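Local coordinates for protein TsrE (Streptomyces laurentii, PDB 7CWW) that probably acts as a cyclase in the biosynthesis of a thiopeptide antibiotic and belongs to the lantibiotic dehydratase C-terminal family, at residues A[47-58]-A[86-97]. Residues are numbered along the deposited sequence; the frame is centred on the assembly and turned at random.
Sequences ENHGGRPFLRLR and DVFTYQPYNHEH
R52 and D86 form an end-on salt bridge: NH1 of R52 gives a nearly straight bond (170°) to the syn lone pair of D86 OD1 at 2.9 Å, while NH2 of R52 reaches D86 OD2 at 2.8 Å, tilted out of both planes. The arginine chain bends at chi2 and chi3 to turn its guanidinium to the carboxylate, and NH2 also bonds to the carbonyl of S12. Farther along the strand, R56 spreads its guanidinium between three acceptors. NH1 of R56 donates a hydrogen bond to the backbone oxygen, Q91 O, at 2.9 Å, and NH2 adds a more bent bond to the same oxygen. NE and NH2 grip E47 OE2 side-on, with 2.7 Å from NE of R56 to that oxygen, and NH1 has a salt bridge to D8. Water 1 ties E47 OE2 to the backbone N of N94 and to H97 NE2. The two strands here form a beta hairpin closed by a type I' turn from H49 to R52, with G50 and G51 at its corners; it belongs to a three-stranded antiparallel sheet, and the irregular chain after helix 84-87 runs across one face of it. On that face the guanidinium of R58 stacks on the Y93 ring, centres 3.9 Å apart and planes 15° apart, while CD of R58 makes a CH-pi contact with the same ring. Water 2 joins R58 NH1 to H95 NE2. R56 CD touches Y93 CD1 at 3.6 Å. Nearer the turn, CB of Q91 lies over one face of the F54 ring, 3.7 Å from its CZ; a bend at chi2 (-64°) carries the Q91 amide on to H49, where OE1 sits over the imidazole face, 3.4 Å from H49 CG.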
loop_
_atom_site.group_PDB
_atom_site.type_symbol
_atom_site.label_atom_id
_atom_site.label_comp_id
_atom_site.label_asym_id
_atom_site.label_seq_id
_atom_site.Cartn_x
_atom_site.Cartn_y
_atom_site.Cartn_z
ATOM N N GLU A 47 4.151 9.849 -7.697
ATOM C CA GLU A 47 3.150 10.665 -7.031
ATOM C C GLU A 47 2.448 11.499 -8.097
ATOM O O GLU A 47 2.706 11.349 -9.296
ATOM C CB GLU A 47 3.798 11.524 -5.936
ATOM C CG GLU A 47 4.692 10.762 -4.969
ATOM C CD GLU A 47 5.211 11.652 -3.850
ATOM O OE1 GLU A 47 4.409 11.997 -2.950
ATOM O OE2 GLU A 47 6.410 12.007 -3.880
ATOM N N ASN A 48 1.590 12.418 -7.662
ATOM C CA ASN A 48 0.791 13.205 -8.594
ATOM C C ASN A 48 0.499 14.554 -7.962
ATOM O O ASN A 48 0.159 14.619 -6.780
ATOM C CB ASN A 48 -0.513 12.468 -8.931
ATOM C CG ASN A 48 -1.300 13.128 -10.050
ATOM O OD1 ASN A 48 -1.076 14.290 -10.395
ATOM N ND2 ASN A 48 -2.240 12.379 -10.618
ATOM N N HIS A 49 0.625 15.622 -8.753
ATOM C CA HIS A 49 0.213 16.956 -8.327
ATOM C C HIS A 49 -0.653 17.570 -9.417
ATOM O O HIS A 49 -0.193 17.739 -10.555
ATOM C CB HIS A 49 1.420 17.858 -8.032
ATOM C CG HIS A 49 1.047 19.177 -7.416
ATOM N ND1 HIS A 49 0.653 19.296 -6.100
ATOM C CD2 HIS A 49 0.998 20.428 -7.937
ATOM C CE1 HIS A 49 0.378 20.561 -5.835
ATOM N NE2 HIS A 49 0.582 21.271 -6.931
ATOM N N GLY A 50 -1.906 17.887 -9.078
ATOM C CA GLY A 50 -2.760 18.639 -9.998
ATOM C C GLY A 50 -3.028 17.953 -11.321
ATOM O O GLY A 50 -3.177 18.631 -12.348
ATOM N N GLY A 51 -3.113 16.625 -11.328
ATOM C CA GLY A 51 -3.309 15.925 -12.584
ATOM C C GLY A 51 -2.056 15.854 -13.424
ATOM O O GLY A 51 -2.141 15.703 -14.647
ATOM N N ARG A 52 -0.886 16.000 -12.805
ATOM C CA ARG A 52 0.401 15.801 -13.470
ATOM C C ARG A 52 1.160 14.739 -12.683
ATOM O O ARG A 52 1.876 15.049 -11.715
ATOM C CB ARG A 52 1.188 17.103 -13.564
ATOM C CG ARG A 52 0.605 18.095 -14.591
ATOM C CD ARG A 52 0.746 17.559 -16.027
ATOM N NE ARG A 52 2.145 17.287 -16.351
ATOM C CZ ARG A 52 2.991 18.212 -16.799
ATOM N NH1 ARG A 52 2.577 19.467 -16.990
ATOM N NH2 ARG A 52 4.251 17.890 -17.053
ATOM N N PRO A 53 1.004 13.472 -13.044
ATOM C CA PRO A 53 1.803 12.408 -12.413
ATOM C C PRO A 53 3.298 12.685 -12.521
ATOM O O PRO A 53 3.763 13.288 -13.493
ATOM C CB PRO A 53 1.422 11.158 -13.220
ATOM C CG PRO A 53 0.093 11.482 -13.845
ATOM C CD PRO A 53 0.097 12.967 -14.090
ATOM N N PHE A 54 4.066 12.235 -11.521
ATOM C CA PHE A 54 5.506 12.399 -11.639
ATOM C C PHE A 54 6.254 11.267 -10.948
ATOM O O PHE A 54 5.769 10.647 -9.992
ATOM C CB PHE A 54 5.999 13.768 -11.111
ATOM C CG PHE A 54 5.758 14.006 -9.634
ATOM C CD1 PHE A 54 6.732 13.687 -8.690
ATOM C CD2 PHE A 54 4.591 14.628 -9.199
ATOM C CE1 PHE A 54 6.527 13.938 -7.323
ATOM C CE2 PHE A 54 4.380 14.888 -7.848
ATOM C CZ PHE A 54 5.352 14.549 -6.907
ATOM N N LEU A 55 7.428 10.979 -11.504
ATOM C CA LEU A 55 8.417 10.097 -10.909
ATOM C C LEU A 55 9.367 10.937 -10.068
ATOM O O LEU A 55 9.905 11.943 -10.549
ATOM C CB LEU A 55 9.196 9.364 -12.002
ATOM C CG LEU A 55 10.366 8.476 -11.578
ATOM C CD1 LEU A 55 9.830 7.252 -10.816
ATOM C CD2 LEU A 55 11.189 8.046 -12.794
ATOM N N ARG A 56 9.542 10.546 -8.813
ATOM C CA ARG A 56 10.473 11.207 -7.901
ATOM C C ARG A 56 11.681 10.305 -7.703
ATOM O O ARG A 56 11.525 9.119 -7.391
ATOM C CB ARG A 56 9.824 11.508 -6.538
ATOM C CG ARG A 56 10.795 12.173 -5.533
ATOM C CD ARG A 56 10.230 12.291 -4.113
ATOM N NE ARG A 56 8.920 12.957 -4.099
ATOM C CZ ARG A 56 8.743 14.273 -4.209
ATOM N NH1 ARG A 56 9.782 15.096 -4.337
ATOM N NH2 ARG A 56 7.518 14.775 -4.191
ATOM N N LEU A 57 12.882 10.863 -7.861
ATOM C CA LEU A 57 14.115 10.131 -7.591
ATOM C C LEU A 57 14.818 10.812 -6.430
ATOM O O LEU A 57 15.135 12.002 -6.502
ATOM C CB LEU A 57 15.012 10.070 -8.831
ATOM C CG LEU A 57 14.291 9.395 -10.009
ATOM C CD1 LEU A 57 15.001 9.586 -11.331
ATOM C CD2 LEU A 57 14.096 7.904 -9.722
ATOM N N ARG A 58 15.030 10.073 -5.353
ATOM C CA ARG A 58 15.641 10.624 -4.155
ATOM C C ARG A 58 16.916 9.857 -3.851
ATOM O O ARG A 58 16.913 8.625 -3.812
ATOM C CB ARG A 58 14.685 10.573 -2.967
ATOM C CG ARG A 58 15.117 11.466 -1.845
ATOM C CD ARG A 58 13.941 11.892 -1.024
ATOM N NE ARG A 58 14.388 12.440 0.241
ATOM C CZ ARG A 58 14.600 13.733 0.455
ATOM N NH1 ARG A 58 15.000 14.149 1.651
ATOM N NH2 ARG A 58 14.398 14.608 -0.522
ATOM N N ASP A 86 9.110 22.015 -18.750
ATOM C CA ASP A 86 7.857 21.651 -18.106
ATOM C C ASP A 86 7.940 20.357 -17.306
ATOM O O ASP A 86 7.258 20.228 -16.290
ATOM C CB ASP A 86 6.743 21.530 -19.159
ATOM C CG ASP A 86 5.569 20.695 -18.679
ATOM O OD1 ASP A 86 4.674 21.238 -17.998
ATOM O OD2 ASP A 86 5.553 19.478 -18.969
ATOM N N VAL A 87 8.772 19.401 -17.715
ATOM C CA VAL A 87 8.779 18.127 -17.009
ATOM C C VAL A 87 9.522 18.191 -15.687
ATOM O O VAL A 87 9.304 17.336 -14.832
ATOM C CB VAL A 87 9.378 17.003 -17.867
ATOM C CG1 VAL A 87 8.442 16.702 -19.026
ATOM C CG2 VAL A 87 10.764 17.381 -18.352
ATOM N N PHE A 88 10.394 19.171 -15.472
ATOM C CA PHE A 88 11.180 19.164 -14.248
ATOM C C PHE A 88 10.664 20.124 -13.178
ATOM O O PHE A 88 11.347 20.302 -12.166
ATOM C CB PHE A 88 12.647 19.454 -14.574
ATOM C CG PHE A 88 13.296 18.368 -15.395
ATOM C CD1 PHE A 88 13.147 17.035 -15.040
ATOM C CD2 PHE A 88 14.009 18.678 -16.543
ATOM C CE1 PHE A 88 13.726 16.023 -15.794
ATOM C CE2 PHE A 88 14.585 17.676 -17.303
ATOM C CZ PHE A 88 14.444 16.346 -16.930
ATOM N N THR A 89 9.478 20.729 -13.360
ATOM C CA THR A 89 8.878 21.557 -12.316
ATOM C C THR A 89 9.015 20.859 -10.970
ATOM O O THR A 89 8.622 19.696 -10.821
ATOM C CB THR A 89 7.393 21.819 -12.603
ATOM O OG1 THR A 89 7.226 22.464 -13.876
ATOM C CG2 THR A 89 6.811 22.712 -11.509
ATOM N N TYR A 90 9.606 21.540 -9.989
ATOM C CA TYR A 90 9.958 20.841 -8.757
ATOM C C TYR A 90 8.742 20.693 -7.851
ATOM O O TYR A 90 8.057 21.670 -7.544
ATOM C CB TYR A 90 11.095 21.537 -8.002
ATOM C CG TYR A 90 11.489 20.738 -6.767
ATOM C CD1 TYR A 90 11.805 19.377 -6.868
ATOM C CD2 TYR A 90 11.496 21.321 -5.502
ATOM C CE1 TYR A 90 12.146 18.619 -5.736
ATOM C CE2 TYR A 90 11.831 20.579 -4.369
ATOM C CZ TYR A 90 12.155 19.230 -4.490
ATOM O OH TYR A 90 12.482 18.496 -3.362
ATOM N N GLN A 91 8.462 19.459 -7.449
ATOM C CA GLN A 91 7.379 19.151 -6.524
ATOM C C GLN A 91 8.008 18.696 -5.213
ATOM O O GLN A 91 8.618 17.617 -5.167
ATOM C CB GLN A 91 6.472 18.064 -7.100
ATOM C CG GLN A 91 5.797 18.478 -8.419
ATOM C CD GLN A 91 4.851 19.648 -8.225
ATOM O OE1 GLN A 91 4.391 19.901 -7.113
ATOM N NE2 GLN A 91 4.546 20.358 -9.303
ATOM N N PRO A 92 7.910 19.484 -4.148
ATOM C CA PRO A 92 8.760 19.252 -2.971
ATOM C C PRO A 92 8.426 17.969 -2.238
ATOM O O PRO A 92 7.263 17.622 -2.016
ATOM C CB PRO A 92 8.484 20.474 -2.089
ATOM C CG PRO A 92 8.105 21.545 -3.081
ATOM C CD PRO A 92 7.281 20.816 -4.117
ATOM N N TYR A 93 9.481 17.272 -1.848
ATOM C CA TYR A 93 9.338 16.063 -1.063
ATOM C C TYR A 93 8.631 16.340 0.258
ATOM O O TYR A 93 8.913 17.327 0.935
ATOM C CB TYR A 93 10.721 15.491 -0.811
ATOM C CG TYR A 93 10.752 14.191 -0.064
ATOM C CD1 TYR A 93 10.155 13.041 -0.585
ATOM C CD2 TYR A 93 11.425 14.096 1.151
ATOM C CE1 TYR A 93 10.220 11.822 0.101
ATOM C CE2 TYR A 93 11.500 12.877 1.841
ATOM C CZ TYR A 93 10.892 11.752 1.306
ATOM O OH TYR A 93 10.971 10.555 1.990
ATOM N N ASN A 94 7.719 15.445 0.637
ATOM C CA ASN A 94 7.013 15.544 1.910
ATOM C C ASN A 94 7.776 14.714 2.938
ATOM O O ASN A 94 7.834 13.484 2.834
ATOM C CB ASN A 94 5.569 15.063 1.765
ATOM C CG ASN A 94 4.726 15.315 3.009
ATOM O OD1 ASN A 94 5.245 15.557 4.100
ATOM N ND2 ASN A 94 3.412 15.275 2.840
ATOM N N HIS A 95 8.363 15.386 3.931
ATOM C CA HIS A 95 9.108 14.717 4.990
ATOM C C HIS A 95 8.202 14.171 6.086
ATOM O O HIS A 95 8.699 13.569 7.044
ATOM C CB HIS A 95 10.126 15.679 5.619
ATOM C CG HIS A 95 11.194 16.142 4.677
ATOM N ND1 HIS A 95 10.964 17.077 3.688
ATOM C CD2 HIS A 95 12.505 15.812 4.584
ATOM C CE1 HIS A 95 12.086 17.297 3.023
ATOM N NE2 HIS A 95 13.034 16.545 3.547
ATOM N N GLU A 96 6.895 14.394 5.984
ATOM C CA GLU A 96 5.955 14.105 7.060
ATOM C C GLU A 96 4.675 13.563 6.422
ATOM O O GLU A 96 3.583 14.090 6.610
ATOM C CB GLU A 96 5.701 15.361 7.908
ATOM C CG GLU A 96 5.069 15.092 9.274
ATOM C CD GLU A 96 4.785 16.364 10.071
ATOM O OE1 GLU A 96 4.716 17.455 9.465
ATOM O OE2 GLU A 96 4.622 16.276 11.307
ATOM N N HIS A 97 4.819 12.499 5.628
ATOM C CA HIS A 97 3.672 11.939 4.922
ATOM C C HIS A 97 2.614 11.472 5.911
ATOM O O HIS A 97 2.928 10.941 6.983
ATOM C CB HIS A 97 4.104 10.771 4.015
ATOM C CG HIS A 97 4.431 11.192 2.612
ATOM N ND1 HIS A 97 3.512 11.808 1.779
ATOM C CD2 HIS A 97 5.584 11.109 1.905
ATOM C CE1 HIS A 97 4.086 12.078 0.619
ATOM N NE2 HIS A 97 5.342 11.659 0.666
HETATM O O HOH W 1 6.794 13.097 -1.224
HETATM O O HOH W 2 15.736 17.078 2.366
#